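Local coordinates for protein 1-carboxybiuret hydrolase subunit AtzE (PDB 6C62) that hydrolyses 1-carboxybiuret to urea-1,3-dicarboxylate and ammonia, an amidase-family step in bacterial atrazine degradation, at residues Ala369-Ile374 and Gly427-Ala432; Gly183-Lys188 and Val412-Trp417. All blocks are in the same frame, centred on the assembly; numbering follows the deposited sequence. Where two conformers were deposited one is given.

Contact 1 (Ala369-Ile374 and Gly427-Ala432)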
loop_
_atom_site.group_PDB
_atom_site.type_symbol
_atom_site.label_atom_id
_atom_site.label_comp_id
_atom_site.label_asym_id
_atom_site.label_seq_id
_atom_site.Cartn_x
_atom_site.Cartn_y
_atom_site.Cartn_z
ATOM N N ALA A 369 -26.487 -10.660 6.909
ATOM C CA ALA A 369 -27.020 -9.346 6.593
ATOM C C ALA A 369 -27.787 -9.373 5.296
ATOM O O ALA A 369 -27.645 -10.303 4.519
ATOM C CB ALA A 369 -25.853 -8.365 6.483
ATOM N N PRO A 370 -28.575 -8.331 5.016
ATOM C CA PRO A 370 -29.182 -8.290 3.699
ATOM C C PRO A 370 -28.154 -7.857 2.680
ATOM O O PRO A 370 -27.158 -7.218 3.026
ATOM C CB PRO A 370 -30.310 -7.245 3.836
ATOM C CG PRO A 370 -30.247 -6.712 5.260
ATOM C CD PRO A 370 -28.918 -7.146 5.829
ATOM N N ALA A 371 -28.365 -8.257 1.440
ATOM C CA ALA A 371 -27.491 -7.864 0.338
ATOM C C ALA A 371 -27.761 -6.479 -0.222
ATOM O O ALA A 371 -26.825 -5.776 -0.670
ATOM C CB ALA A 371 -27.583 -8.891 -0.779
ATOM N N THR A 372 -29.024 -6.083 -0.287
ATOM C CA THR A 372 -29.397 -4.769 -0.798
ATOM C C THR A 372 -30.505 -4.224 0.107
ATOM O O THR A 372 -31.193 -5.025 0.762
ATOM C CB THR A 372 -29.921 -4.856 -2.260
ATOM O OG1 THR A 372 -30.920 -5.887 -2.363
ATOM C CG2 THR A 372 -28.820 -5.134 -3.205
ATOM N N PRO A 373 -30.652 -2.889 0.199
ATOM C CA PRO A 373 -31.663 -2.300 1.104
ATOM C C PRO A 373 -33.096 -2.554 0.655
ATOM O O PRO A 373 -33.970 -2.664 1.495
ATOM C CB PRO A 373 -31.357 -0.813 1.098
ATOM C CG PRO A 373 -30.125 -0.635 0.315
ATOM C CD PRO A 373 -29.844 -1.870 -0.466
ATOM N N ILE A 374 -33.300 -2.679 -0.655
ATOM C CA ILE A 374 -34.563 -2.950 -1.279
ATOM C C ILE A 374 -34.353 -3.882 -2.512
ATOM O O ILE A 374 -33.211 -4.094 -2.965
ATOM C CB ILE A 374 -35.198 -1.627 -1.812
ATOM C CG1 ILE A 374 -34.238 -0.891 -2.764
ATOM C CG2 ILE A 374 -35.533 -0.646 -0.694
ATOM C CD1 ILE A 374 -34.899 0.133 -3.642
ATOM N N GLY A 427 -31.553 -10.665 -1.812
ATOM C CA GLY A 427 -30.539 -11.587 -1.382
ATOM C C GLY A 427 -30.147 -11.408 0.071
ATOM O O GLY A 427 -30.339 -10.314 0.659
ATOM N N VAL A 428 -29.571 -12.478 0.631
ATOM C CA VAL A 428 -28.964 -12.422 1.942
ATOM C C VAL A 428 -27.464 -12.685 1.829
ATOM O O VAL A 428 -27.047 -13.653 1.173
ATOM C CB VAL A 428 -29.656 -13.450 2.885
ATOM C CG1 VAL A 428 -29.343 -14.868 2.508
ATOM C CG2 VAL A 428 -29.196 -13.261 4.300
ATOM N N GLN A 429 -26.661 -11.863 2.513
ATOM C CA GLN A 429 -25.210 -12.088 2.627
ATOM C C GLN A 429 -24.933 -13.060 3.784
ATOM O O GLN A 429 -25.369 -12.823 4.928
ATOM C CB GLN A 429 -24.470 -10.782 2.926
ATOM C CG GLN A 429 -24.603 -9.692 1.878
ATOM C CD GLN A 429 -23.700 -8.501 2.161
ATOM O OE1 GLN A 429 -22.520 -8.516 1.778
ATOM N NE2 GLN A 429 -24.243 -7.438 2.788
ATOM N N LEU A 430 -24.205 -14.124 3.479
ATOM C CA LEU A 430 -23.652 -15.041 4.476
ATOM C C LEU A 430 -22.146 -14.786 4.501
ATOM O O LEU A 430 -21.423 -15.095 3.538
ATOM C CB LEU A 430 -23.976 -16.466 4.074
ATOM C CG LEU A 430 -25.473 -16.761 3.788
ATOM C CD1 LEU A 430 -25.632 -18.108 3.154
ATOM C CD2 LEU A 430 -26.275 -16.669 5.040
ATOM N N ILE A 431 -21.680 -14.141 5.566
ATOM C CA ILE A 431 -20.345 -13.530 5.637
ATOM C C ILE A 431 -19.543 -14.375 6.591
ATOM O O ILE A 431 -20.010 -14.678 7.697
ATOM C CB ILE A 431 -20.385 -12.099 6.189
ATOM C CG1 ILE A 431 -21.422 -11.260 5.454
ATOM C CG2 ILE A 431 -19.044 -11.412 6.110
ATOM C CD1 ILE A 431 -21.903 -10.031 6.171
ATOM N N ALA A 432 -18.334 -14.726 6.198
ATOM C CA ALA A 432 -17.400 -15.432 7.076
ATOM C C ALA A 432 -16.064 -14.716 7.137
ATOM O O ALA A 432 -15.816 -13.740 6.411
ATOM C CB ALA A 432 -17.224 -16.868 6.574
#

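Contact 2 (Gly183-Lys188 and Val412-Trp417)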
loop_
_atom_site.group_PDB
_atom_site.type_symbol
_atom_site.label_atom_id
_atom_site.label_comp_id
_atom_site.label_asym_id
_atom_site.label_seq_id
_atom_site.Cartn_x
_atom_site.Cartn_y
_atom_site.Cartn_z
ATOM N N GLY A 183 -32.163 -12.502 -8.173
ATOM C CA GLY A 183 -32.533 -13.737 -7.582
ATOM C C GLY A 183 -31.675 -14.917 -7.996
ATOM O O GLY A 183 -32.198 -16.002 -8.272
ATOM N N VAL A 184 -30.349 -14.744 -7.957
ATOM C CA VAL A 184 -29.466 -15.841 -8.248
ATOM C C VAL A 184 -28.363 -15.883 -7.185
ATOM O O VAL A 184 -28.324 -15.034 -6.290
ATOM C CB VAL A 184 -28.845 -15.719 -9.661
ATOM C CG1 VAL A 184 -29.929 -15.659 -10.746
ATOM C CG2 VAL A 184 -27.940 -14.481 -9.767
ATOM N N TRP A 185 -27.524 -16.909 -7.265
ATOM C CA TRP A 185 -26.488 -17.140 -6.282
ATOM C C TRP A 185 -25.224 -16.354 -6.681
ATOM O O TRP A 185 -24.906 -16.254 -7.854
ATOM C CB TRP A 185 -26.122 -18.628 -6.159
ATOM C CG TRP A 185 -27.182 -19.450 -5.552
ATOM C CD1 TRP A 185 -28.271 -20.034 -6.190
ATOM C CD2 TRP A 185 -27.301 -19.795 -4.180
ATOM N NE1 TRP A 185 -29.040 -20.722 -5.275
ATOM C CE2 TRP A 185 -28.465 -20.595 -4.040
ATOM C CE3 TRP A 185 -26.566 -19.473 -3.043
ATOM C CZ2 TRP A 185 -28.893 -21.071 -2.806
ATOM C CZ3 TRP A 185 -26.995 -19.956 -1.833
ATOM C CH2 TRP A 185 -28.128 -20.751 -1.726
ATOM N N GLY A 186 -24.513 -15.814 -5.697
ATOM C CA GLY A 186 -23.221 -15.188 -5.948
ATOM C C GLY A 186 -22.239 -15.492 -4.833
ATOM O O GLY A 186 -22.646 -15.717 -3.656
ATOM N N LEU A 187 -20.952 -15.505 -5.200
ATOM C CA LEU A 187 -19.889 -15.692 -4.284
ATOM C C LEU A 187 -18.833 -14.632 -4.543
ATOM O O LEU A 187 -18.272 -14.559 -5.660
ATOM C CB LEU A 187 -19.261 -17.091 -4.467
ATOM C CG LEU A 187 -17.914 -17.356 -3.743
ATOM C CD1 LEU A 187 -18.087 -17.322 -2.245
ATOM C CD2 LEU A 187 -17.309 -18.688 -4.192
ATOM N N LYS A 188 -18.555 -13.829 -3.530
ATOM C CA LYS A 188 -17.408 -12.908 -3.542
ATOM C C LYS A 188 -16.413 -13.560 -2.635
ATOM O O LYS A 188 -16.609 -13.552 -1.428
ATOM C CB LYS A 188 -17.802 -11.555 -3.013
ATOM C CG LYS A 188 -16.632 -10.585 -3.063
ATOM C CD LYS A 188 -16.725 -9.392 -2.107
ATOM C CE LYS A 188 -16.675 -9.751 -0.651
ATOM N NZ LYS A 188 -15.358 -10.287 -0.290
ATOM N N VAL A 412 -21.300 -15.359 0.534
ATOM C CA VAL A 412 -22.266 -15.977 -0.420
ATOM C C VAL A 412 -23.525 -15.142 -0.330
ATOM O O VAL A 412 -24.039 -14.841 0.779
ATOM C CB VAL A 412 -22.572 -17.412 -0.080
ATOM C CG1 VAL A 412 -23.801 -17.956 -0.814
ATOM C CG2 VAL A 412 -21.410 -18.282 -0.423
ATOM N N ALA A 413 -24.005 -14.763 -1.495
ATOM C CA ALA A 413 -25.276 -14.072 -1.650
ATOM C C ALA A 413 -26.347 -15.099 -2.072
ATOM O O ALA A 413 -26.271 -15.702 -3.131
ATOM C CB ALA A 413 -25.196 -12.951 -2.647
ATOM N N ALA A 414 -27.236 -15.382 -1.145
ATOM C CA ALA A 414 -28.262 -16.407 -1.303
ATOM C C ALA A 414 -29.609 -15.750 -1.691
ATOM O O ALA A 414 -30.065 -14.831 -1.003
ATOM C CB ALA A 414 -28.431 -17.166 -0.000
ATOM N N PRO A 415 -30.240 -16.208 -2.781
ATOM C CA PRO A 415 -31.465 -15.567 -3.298
ATOM C C PRO A 415 -32.724 -16.029 -2.516
ATOM O O PRO A 415 -32.890 -17.234 -2.324
ATOM C CB PRO A 415 -31.511 -16.019 -4.747
ATOM C CG PRO A 415 -30.847 -17.371 -4.716
ATOM C CD PRO A 415 -29.767 -17.284 -3.655
ATOM N N THR A 416 -33.493 -15.084 -1.987
ATOM C CA THR A 416 -34.729 -15.357 -1.257
ATOM C C THR A 416 -35.879 -14.521 -1.828
ATOM O O THR A 416 -35.673 -13.602 -2.670
ATOM C CB THR A 416 -34.610 -15.053 0.251
ATOM O OG1 THR A 416 -34.640 -13.655 0.436
ATOM C CG2 THR A 416 -33.302 -15.593 0.872
ATOM N N TRP A 417 -37.101 -14.888 -1.424
ATOM C CA TRP A 417 -38.312 -14.411 -2.082
ATOM C C TRP A 417 -39.283 -13.967 -0.977
ATOM O O TRP A 417 -40.181 -14.698 -0.638
ATOM C CB TRP A 417 -38.906 -15.495 -2.978
ATOM C CG TRP A 417 -37.952 -15.843 -4.101
ATOM C CD1 TRP A 417 -36.942 -16.752 -4.060
ATOM C CD2 TRP A 417 -37.899 -15.248 -5.376
ATOM N NE1 TRP A 417 -36.283 -16.784 -5.252
ATOM C CE2 TRP A 417 -36.838 -15.854 -6.083
ATOM C CE3 TRP A 417 -38.631 -14.224 -6.007
ATOM C CZ2 TRP A 417 -36.501 -15.485 -7.396
ATOM C CZ3 TRP A 417 -38.315 -13.888 -7.326
ATOM C CH2 TRP A 417 -37.252 -14.513 -7.991
#

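Contact 1 (Ala369-Ile374 and Gly427-Ala432)
Ala369 and Gln429 form an antiparallel hydrogen-bonded pair where strand 366-370 runs beside strand 426-432 in the mixed central sheet of the amidase fold. Ala369 N donates to Gln429 O at 3.1 Å. Gln429 N returns a shorter bond, 2.7 Å, to Ala369 O. On the sheet face shared by Ala369 and Gln429, the methyl CB of Ala369 also meets Ile431 CD1 at 4.3 Å. Pro370 is in register with Val428, a non-hydrogen-bonded pair. Its ring turns away and packs on Ala272 and Val276 of helix 270-283. Its carbonyl is taken by a side chain: Gln429 NE2 donates to Pro370 O at 2.9 Å. Gln429 CG is anti to the carbonyl carbon (chi1 -61°), near Ala371 CA, and the chain runs extended beyond. The donor is tilted 33° from the carbonyl plane, while the oxygen lies close to the plane of the glutamine amide. NE2 has a second acceptor in Leu400 O, and OE1 is bonded to Arg176 NH1, so the amide is fixed in rotation. This side chain is about 11 Å from that of Ser174, the probable acyl-ester nucleophile. Beyond the strand, Ala371 N donates to Gly427 O at 3.0 Å. A side chain on Gly427 would press tightly on Ala371 CB. Ser180 OG bonds both Thr372 OG1 and Gly427 N, tying the turn to the strand. Thr372 OG1 also donates to Ile374 O at 3.0 Å.

Contact 2 (Gly183-Lys188 and Val412-Trp417)
Trp185 carries CG anti to its own carbonyl carbon (chi1 -69°), and a chi2 of 85° turns one face of the indole onto Pro415. The two side chains cross at about a right angle. Pro415 CD lies over the five-membered ring of Trp185, 3.6 Å from its centroid, a CH-pi contact. On the same face, Ala414 CA makes a second, off-centre CH-pi contact, 4.2 Å from the centroid of the six-membered ring of Trp185. Ala414 CB reaches Trp185 CZ3 at 3.6 Å. Val412 has CG1 anti to its backbone N (chi1 166°), and this methyl meets the indole edge in plane, 3.9 Å from Trp185 CE3. An alanine in place of Trp185 would probably open a gap over Pro415 and Ala414 and leave the Val412 methyl without its aromatic neighbour. The strands, 185-188 and 411-416, are antiparallel neighbours in the central sheet of the amidase fold. Helices 216-226 and 437-449 also pack on the indole. Gly186 and Ala413 form the hydrogen-bonded pair: Gly186 N to Ala413 O at 3.1 Å, and Ala413 N to Gly186 O at 2.7 Å. Next to them Leu187 CD1 touches Val412 CG2 on the face these two residues share. Gly183 follows helix 176-182 with a positive phi. A side chain there would clash with Trp417 CZ2. Pro415 CB comes within 3.4 Å of Gly183 C.

Overall arrangement
Both contacts are buried and belong to the same central sheet. No other chain of the assembly touches either one. Their centres are 8 Å apart, and strands 411-416 and 426-432 join them: Leu430 N probably bonds Val412 O, and Val428 O probably bonds Ala414 N. Four neighbouring strands run in the order 185-188, 411-416, 426-432, 366-370. Helix 437-449 packs on side chains from both contacts. Contact 1 adds a side-chain amide to its backbone bonds and reaches helix 176-182 through side-chain bonds of Arg176 and Ser180, while contact 2 begins where that helix ends. Across contact 2 the hydrogen bonds are all backbone to backbone, and side chains meet through indole, proline and aliphatic surfaces.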